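Side-chain contacts in botulinum neurotoxin type C1 (Clostridium botulinum, PDB 3R4S), which is a zinc-endopeptidase neurotoxin that blocks neurotransmitter release, its heavy-chain receptor-binding fragment attaching to gangliosides on nerve cells: residues 108-113 with 117-122; 327-332 with 398-403; 294-297 with 302-305. All coordinates share one frame; numbering follows the deposited sequence.

Interaction 1: residues 108-113 with 117-122; sequences WSIGII and LVFTLK
The indole of Trp108 and the ring of Phe119 lie close to parallel, their planes 29° apart, but are offset so strongly that little of one ring lies above the other: the centroid of the five-membered ring of Trp108 stands 6.0 Å from that of the Phe119 ring. CE3 of the indole and the CB that carries it both reach the rim of Phe119, Trp108 CE3 at 3.9 Å from Phe119 CE1, while the same phenyl group receives Ile110 at its edge, CG1 of Ile110 lying 3.7 Å from CD1 of Phe119. Trp108 has its CG wedged between the backbone N and the carbonyl carbon (chi1 62°), and this lifts the indole away from the neighbouring strand; Phe119 has its own CG swung opposite the backbone N (chi1 175°), which brings its ring in toward Trp108 and Ile110. Farther along the hairpin, the branched end of Leu117 straddles two isoleucines, CD2 meeting CG2 of Ile110 and CD1 meeting CG2 of Ile112, both at 4.0 Å.

Beneath these side chains the strands are antiparallel, and two hydrogen-bonded pairs, Ser109 with Thr120 and Gly111 with Val118, alternate with non-hydrogen-bonded ones. Val118 N to Gly111 O is the shortest of the four bonds at 2.7 Å and nearly straight. The opposite face carries Ser109 and Thr120, whose hydroxyls bond to Asp100 and Ser130 of the flanking strands 100-103 and 127-134. Strand 77-87 meets the apolar face, Ile80 touching Trp108 and Phe119 and Phe82 touching Ile110, as expected where two sheets pack in a lectin-like jelly roll. The chemistry is thus divided: backbone hydrogen bonds fix the register, whereas the buried hydrocarbon face, held by dispersion and the hydrophobic effect, joins the hairpin to the second sheet.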
# COMPACT_ATOMS: atom_id res chain seq x y z
N TRP A 108 -11.06 -21.79 11.81
CA TRP A 108 -10.91 -20.91 10.65
C TRP A 108 -9.46 -20.79 10.27
O TRP A 108 -8.56 -21.06 11.07
CB TRP A 108 -11.52 -19.52 10.88
CG TRP A 108 -10.89 -18.75 12.01
CD1 TRP A 108 -11.32 -18.69 13.31
CD2 TRP A 108 -9.72 -17.93 11.95
NE1 TRP A 108 -10.49 -17.88 14.05
CE2 TRP A 108 -9.50 -17.40 13.24
CE3 TRP A 108 -8.83 -17.58 10.92
CZ2 TRP A 108 -8.43 -16.56 13.54
CZ3 TRP A 108 -7.77 -16.74 11.22
CH2 TRP A 108 -7.58 -16.24 12.51
N SER A 109 -9.22 -20.38 9.03
CA SER A 109 -7.86 -20.22 8.56
C SER A 109 -7.80 -19.17 7.46
O SER A 109 -8.78 -18.93 6.76
CB SER A 109 -7.32 -21.56 8.06
OG SER A 109 -5.91 -21.48 7.91
N ILE A 110 -6.64 -18.54 7.32
CA ILE A 110 -6.41 -17.59 6.24
C ILE A 110 -5.16 -18.00 5.49
O ILE A 110 -4.14 -18.29 6.11
CB ILE A 110 -6.25 -16.16 6.76
CG1 ILE A 110 -7.59 -15.66 7.32
CG2 ILE A 110 -5.77 -15.24 5.64
CD1 ILE A 110 -7.50 -14.35 8.11
N GLY A 111 -5.24 -18.01 4.17
CA GLY A 111 -4.11 -18.40 3.33
C GLY A 111 -4.04 -17.56 2.06
O GLY A 111 -4.96 -16.81 1.73
N ILE A 112 -2.91 -17.67 1.37
CA ILE A 112 -2.73 -17.01 0.09
C ILE A 112 -2.33 -18.03 -0.98
O ILE A 112 -1.63 -19.01 -0.69
CB ILE A 112 -1.67 -15.89 0.16
CG1 ILE A 112 -0.37 -16.44 0.75
CG2 ILE A 112 -2.20 -14.71 0.99
CD1 ILE A 112 0.75 -15.38 0.85
N ILE A 113 -2.79 -17.80 -2.20
CA ILE A 113 -2.42 -18.63 -3.34
C ILE A 113 -2.67 -17.83 -4.61
O ILE A 113 -3.68 -17.13 -4.70
CB ILE A 113 -3.18 -19.98 -3.35
CG1 ILE A 113 -2.62 -20.91 -4.44
CG2 ILE A 113 -4.69 -19.77 -3.54
CD1 ILE A 113 -3.16 -22.33 -4.33
N LEU A 117 -6.18 -13.89 -1.52
CA LEU A 117 -6.11 -14.12 -0.08
C LEU A 117 -7.45 -14.72 0.32
O LEU A 117 -8.51 -14.17 0.00
CB LEU A 117 -5.81 -12.84 0.70
CG LEU A 117 -5.79 -13.02 2.23
CD1 LEU A 117 -4.71 -12.20 2.90
CD2 LEU A 117 -7.14 -12.66 2.84
N VAL A 118 -7.40 -15.86 1.00
CA VAL A 118 -8.60 -16.65 1.25
C VAL A 118 -8.90 -16.79 2.74
O VAL A 118 -8.03 -17.16 3.53
CB VAL A 118 -8.44 -18.06 0.65
CG1 VAL A 118 -9.72 -18.84 0.79
CG2 VAL A 118 -8.03 -17.97 -0.83
N PHE A 119 -10.14 -16.48 3.13
CA PHE A 119 -10.61 -16.78 4.48
C PHE A 119 -11.50 -18.01 4.43
O PHE A 119 -12.38 -18.10 3.59
CB PHE A 119 -11.40 -15.61 5.08
CG PHE A 119 -12.00 -15.94 6.42
CD1 PHE A 119 -11.23 -15.89 7.58
CD2 PHE A 119 -13.34 -16.30 6.53
CE1 PHE A 119 -11.78 -16.20 8.83
CE2 PHE A 119 -13.90 -16.61 7.76
CZ PHE A 119 -13.11 -16.57 8.92
N THR A 120 -11.27 -18.94 5.35
CA THR A 120 -12.00 -20.20 5.34
C THR A 120 -12.58 -20.55 6.71
O THR A 120 -11.88 -20.51 7.73
CB THR A 120 -11.10 -21.36 4.92
OG1 THR A 120 -10.49 -21.05 3.67
CG2 THR A 120 -11.91 -22.64 4.79
N LEU A 121 -13.87 -20.87 6.73
CA LEU A 121 -14.46 -21.57 7.88
C LEU A 121 -14.33 -23.06 7.60
O LEU A 121 -14.80 -23.54 6.57
CB LEU A 121 -15.93 -21.19 8.06
CG LEU A 121 -16.23 -19.81 8.65
CD1 LEU A 121 -17.72 -19.65 8.85
CD2 LEU A 121 -15.51 -19.57 9.96
N LYS A 122 -13.67 -23.79 8.49
CA LYS A 122 -13.53 -25.23 8.31
C LYS A 122 -14.45 -25.97 9.26
O LYS A 122 -14.21 -26.03 10.47
CB LYS A 122 -12.09 -25.67 8.51
CG LYS A 122 -11.86 -27.15 8.17
CD LYS A 122 -10.43 -27.57 8.48
CE LYS A 122 -10.17 -29.01 8.07
NZ LYS A 122 -9.64 -29.10 6.71

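Interaction 2: residues 327-332 with 398-403; sequences TMYADN and WYRHNY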
# COMPACT_ATOMS: atom_id res chain seq x y z
N THR A 327 6.12 27.54 -24.67
CA THR A 327 4.91 27.10 -25.37
C THR A 327 4.99 25.61 -25.63
O THR A 327 6.05 25.09 -25.96
CB THR A 327 4.78 27.82 -26.71
OG1 THR A 327 4.87 29.23 -26.49
CG2 THR A 327 3.44 27.47 -27.37
N MET A 328 3.87 24.92 -25.47
CA MET A 328 3.80 23.49 -25.75
C MET A 328 3.03 23.25 -27.04
O MET A 328 2.17 24.05 -27.41
CB MET A 328 3.16 22.76 -24.57
CG MET A 328 4.03 22.70 -23.34
SD MET A 328 5.23 21.36 -23.44
CE MET A 328 4.29 20.01 -22.72
N TYR A 329 3.33 22.15 -27.72
CA TYR A 329 2.69 21.81 -28.99
C TYR A 329 2.19 20.38 -28.91
O TYR A 329 2.91 19.49 -28.48
CB TYR A 329 3.68 21.95 -30.16
CG TYR A 329 4.34 23.31 -30.22
CD1 TYR A 329 3.81 24.32 -31.00
CD2 TYR A 329 5.48 23.58 -29.47
CE1 TYR A 329 4.40 25.58 -31.04
CE2 TYR A 329 6.08 24.84 -29.50
CZ TYR A 329 5.53 25.83 -30.29
OH TYR A 329 6.12 27.07 -30.33
N ALA A 330 0.94 20.18 -29.33
CA ALA A 330 0.34 18.85 -29.33
C ALA A 330 -0.37 18.61 -30.65
O ALA A 330 -0.91 19.54 -31.25
CB ALA A 330 -0.63 18.71 -28.16
N ASP A 331 -0.38 17.35 -31.10
CA ASP A 331 -1.00 16.98 -32.37
C ASP A 331 -2.40 17.53 -32.55
O ASP A 331 -2.69 18.18 -33.56
CB ASP A 331 -1.00 15.45 -32.54
CG ASP A 331 0.34 14.93 -32.98
OD1 ASP A 331 0.50 13.69 -33.11
OD2 ASP A 331 1.24 15.77 -33.21
N ASN A 332 -3.29 17.28 -31.59
CA ASN A 332 -4.66 17.77 -31.72
C ASN A 332 -5.14 18.61 -30.55
O ASN A 332 -5.71 19.69 -30.74
CB ASN A 332 -5.62 16.61 -32.02
CG ASN A 332 -5.55 16.16 -33.47
OD1 ASN A 332 -5.80 16.94 -34.40
ND2 ASN A 332 -5.20 14.89 -33.68
N TRP A 398 16.02 17.00 -35.85
CA TRP A 398 15.73 18.17 -36.66
C TRP A 398 14.22 18.44 -36.61
O TRP A 398 13.78 19.59 -36.51
CB TRP A 398 16.15 17.95 -38.13
CG TRP A 398 15.78 19.14 -38.96
CD1 TRP A 398 14.75 19.24 -39.85
CD2 TRP A 398 16.40 20.42 -38.91
NE1 TRP A 398 14.70 20.51 -40.38
CE2 TRP A 398 15.71 21.25 -39.82
CE3 TRP A 398 17.48 20.94 -38.20
CZ2 TRP A 398 16.07 22.57 -40.03
CZ3 TRP A 398 17.84 22.26 -38.41
CH2 TRP A 398 17.13 23.06 -39.32
N TYR A 399 13.44 17.37 -36.71
CA TYR A 399 11.98 17.49 -36.72
C TYR A 399 11.42 17.30 -35.30
O TYR A 399 12.07 16.70 -34.46
CB TYR A 399 11.36 16.46 -37.67
CG TYR A 399 11.79 16.62 -39.12
CD1 TYR A 399 11.29 17.65 -39.91
CD2 TYR A 399 12.67 15.71 -39.71
CE1 TYR A 399 11.67 17.80 -41.24
CE2 TYR A 399 13.06 15.85 -41.05
CZ TYR A 399 12.56 16.89 -41.80
OH TYR A 399 12.94 17.03 -43.11
N ARG A 400 10.23 17.83 -35.06
CA ARG A 400 9.54 17.60 -33.78
C ARG A 400 8.99 16.19 -33.72
O ARG A 400 8.43 15.69 -34.70
CB ARG A 400 8.40 18.60 -33.58
CG ARG A 400 8.84 20.02 -33.30
CD ARG A 400 7.68 20.89 -32.81
NE ARG A 400 8.17 22.20 -32.39
CZ ARG A 400 8.51 22.52 -31.15
NH1 ARG A 400 8.40 21.64 -30.16
NH2 ARG A 400 8.95 23.75 -30.88
N HIS A 401 9.15 15.54 -32.57
CA HIS A 401 8.57 14.23 -32.36
C HIS A 401 7.71 14.21 -31.10
O HIS A 401 7.86 15.05 -30.22
CB HIS A 401 9.66 13.16 -32.27
CG HIS A 401 10.48 13.03 -33.51
ND1 HIS A 401 10.07 12.30 -34.61
CD2 HIS A 401 11.68 13.57 -33.85
CE1 HIS A 401 10.98 12.37 -35.56
NE2 HIS A 401 11.97 13.14 -35.12
N ASN A 402 6.80 13.24 -31.03
CA ASN A 402 5.97 13.04 -29.85
C ASN A 402 6.72 12.35 -28.72
O ASN A 402 7.34 11.31 -28.92
CB ASN A 402 4.73 12.23 -30.22
CG ASN A 402 3.63 13.10 -30.80
OD1 ASN A 402 3.50 14.27 -30.46
ND2 ASN A 402 2.82 12.51 -31.68
N TYR A 403 6.67 12.94 -27.53
CA TYR A 403 7.19 12.31 -26.32
C TYR A 403 6.14 12.37 -25.22
O TYR A 403 5.36 13.32 -25.14
CB TYR A 403 8.46 13.01 -25.83
CG TYR A 403 9.63 12.97 -26.80
CD1 TYR A 403 10.56 11.94 -26.75
CD2 TYR A 403 9.79 13.97 -27.75
CE1 TYR A 403 11.63 11.90 -27.64
CE2 TYR A 403 10.86 13.94 -28.64
CZ TYR A 403 11.77 12.90 -28.58
OH TYR A 403 12.82 12.86 -29.46
O HOH W 1 1.07 15.35 -29.58
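Asp331 OD1 takes a hydrogen bond from Asn402 ND2 at 3.0 Å, nearly straight at 167°. The donor is used in the plane of the Asn402 amide, yet it reaches the carboxylate oxygen from above the carboxylate plane, and the two flat groups are turned 57° against each other. The side chains come from opposite directions to make this bond. The other end of the amide is engaged as well: one water accepts from Asp331 N and donates to Asn402 OD1, the latter at 2.8 Å. With both amide atoms tied to Asp331, one directly and one through water, rotation of the Asn402 amide is restrained. The second carboxylate oxygen, OD2, forms a salt bridge with Arg391 of strand 381-392.

Beside this polar link, Arg400 lays its guanidinium over one face of the Tyr329 ring, displaced toward the rim, with the planes inclined by 41°. Arg400 NH2 approaches Tyr329 CE2 to 3.4 Å, and NH1 lies 3.6 Å from CD2 of the same ring. An extended chain from CG to NE carries the guanidinium this far. The contact joins the loop between strands 317-323 and 338-345 to the start of strand 401-409 in the beta-trefoil domain. Asp331, placed between an amide donor and an arginine, probably remains ionised, so charge and directed hydrogen bonding both anchor this surface loop.

Interaction 3: residues 294-297 with 302-305; sequences RGNT and VRGG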
# COMPACT_ATOMS: atom_id res chain seq x y z
N ARG A 294 9.26 23.19 3.43
CA ARG A 294 8.47 23.43 4.64
C ARG A 294 7.71 22.17 5.07
O ARG A 294 7.00 21.55 4.26
CB ARG A 294 7.48 24.58 4.42
CG ARG A 294 6.78 25.03 5.70
CD ARG A 294 5.55 25.87 5.39
NE ARG A 294 4.44 25.03 4.95
CZ ARG A 294 3.31 25.50 4.40
NH1 ARG A 294 3.15 26.80 4.21
NH2 ARG A 294 2.35 24.65 4.03
N GLY A 295 7.87 21.79 6.33
CA GLY A 295 7.17 20.65 6.88
C GLY A 295 7.55 20.42 8.33
O GLY A 295 8.17 21.27 8.96
N ASN A 296 7.18 19.25 8.85
CA ASN A 296 7.47 18.89 10.23
C ASN A 296 8.93 18.48 10.36
O ASN A 296 9.33 17.42 9.90
CB ASN A 296 6.54 17.75 10.67
CG ASN A 296 6.61 17.47 12.16
OD1 ASN A 296 7.65 17.67 12.80
ND2 ASN A 296 5.50 17.00 12.72
N THR A 297 9.72 19.33 11.01
CA THR A 297 11.16 19.09 11.09
C THR A 297 11.54 18.01 12.13
O THR A 297 12.72 17.69 12.28
CB THR A 297 11.92 20.39 11.38
OG1 THR A 297 11.53 20.92 12.65
CG2 THR A 297 11.62 21.44 10.29
N VAL A 302 7.20 12.71 4.69
CA VAL A 302 6.48 13.68 3.85
C VAL A 302 4.97 13.76 4.22
O VAL A 302 4.28 12.74 4.25
CB VAL A 302 6.65 13.34 2.36
CG1 VAL A 302 5.96 14.39 1.48
CG2 VAL A 302 8.14 13.22 2.01
N ARG A 303 4.48 14.96 4.48
CA ARG A 303 3.07 15.14 4.84
C ARG A 303 2.33 16.04 3.86
O ARG A 303 2.94 16.89 3.21
CB ARG A 303 2.96 15.72 6.25
CG ARG A 303 3.50 14.82 7.35
CD ARG A 303 3.55 15.54 8.71
NE ARG A 303 3.92 14.60 9.77
CZ ARG A 303 5.16 14.19 10.01
NH1 ARG A 303 6.18 14.65 9.28
NH2 ARG A 303 5.40 13.34 10.98
N GLY A 304 1.02 15.86 3.77
CA GLY A 304 0.18 16.68 2.92
C GLY A 304 0.29 18.14 3.32
O GLY A 304 0.26 18.46 4.50
N GLY A 305 0.44 19.02 2.33
CA GLY A 305 0.62 20.43 2.62
C GLY A 305 2.08 20.85 2.68
O GLY A 305 2.38 22.04 2.67
O HOH W 2 6.42 17.07 7.31
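Within the beta-trefoil domain, the loop linking strands 288-292 and 307-314 folds back so that Asn296 meets Arg303 and Arg294 meets Gly305. Asn296 lies over one face of the Arg303 guanidinium: its CB comes to 3.4 Å from Arg303 NH1, and its ND2 stands 3.9 Å above the guanidinium plane, over the centre. The amide is not flat on that face, since the two planes differ by 37°. With chi1 at -170°, Asn296 points its CG away from its own backbone N and extends the amide across Arg303. At the guanidinium edge, in plane, a water accepts from Arg303 NH1 at 3.1 Å and also from Asn296 N at 2.8 Å, joining side chain to backbone. Asp299 forms a salt bridge with Arg303 NH2, and Asn296 OD1 accepts from the Asn298 N-H, two residues on, as in an Asx turn.

Nearer the strands, Arg294 bends at chi3 (76°) and donates a weak hydrogen bond from NH2 to Gly305 O, 2.9 Å long. Gln357 NE2 also donates to that carbonyl. The direct polar link is therefore weak and shared, and water and the salt bridge of Arg303 with Asp299 add further links across the loop.

Along the chain the order is interaction 1, interaction 3, interaction 2. Interaction 1 belongs to the N-terminal, lectin-like receptor-binding region, while the other two fall in the C-terminal trefoil region, on the opposite side of the chain's centre. The centres of interactions 1 and 2 are about 53 Å apart, those of 1 and 3 about 40 Å, and those of 2 and 3 about 37 Å; none touches another. Interactions 2 and 3 adjoin strands of one sheet, which also contributes residues to the sialic acid pockets. A buried hairpin thus contrasts with polar surface contacts of loops and a strand start in the domain holding the bound sialic acids, consistent with ganglioside recognition.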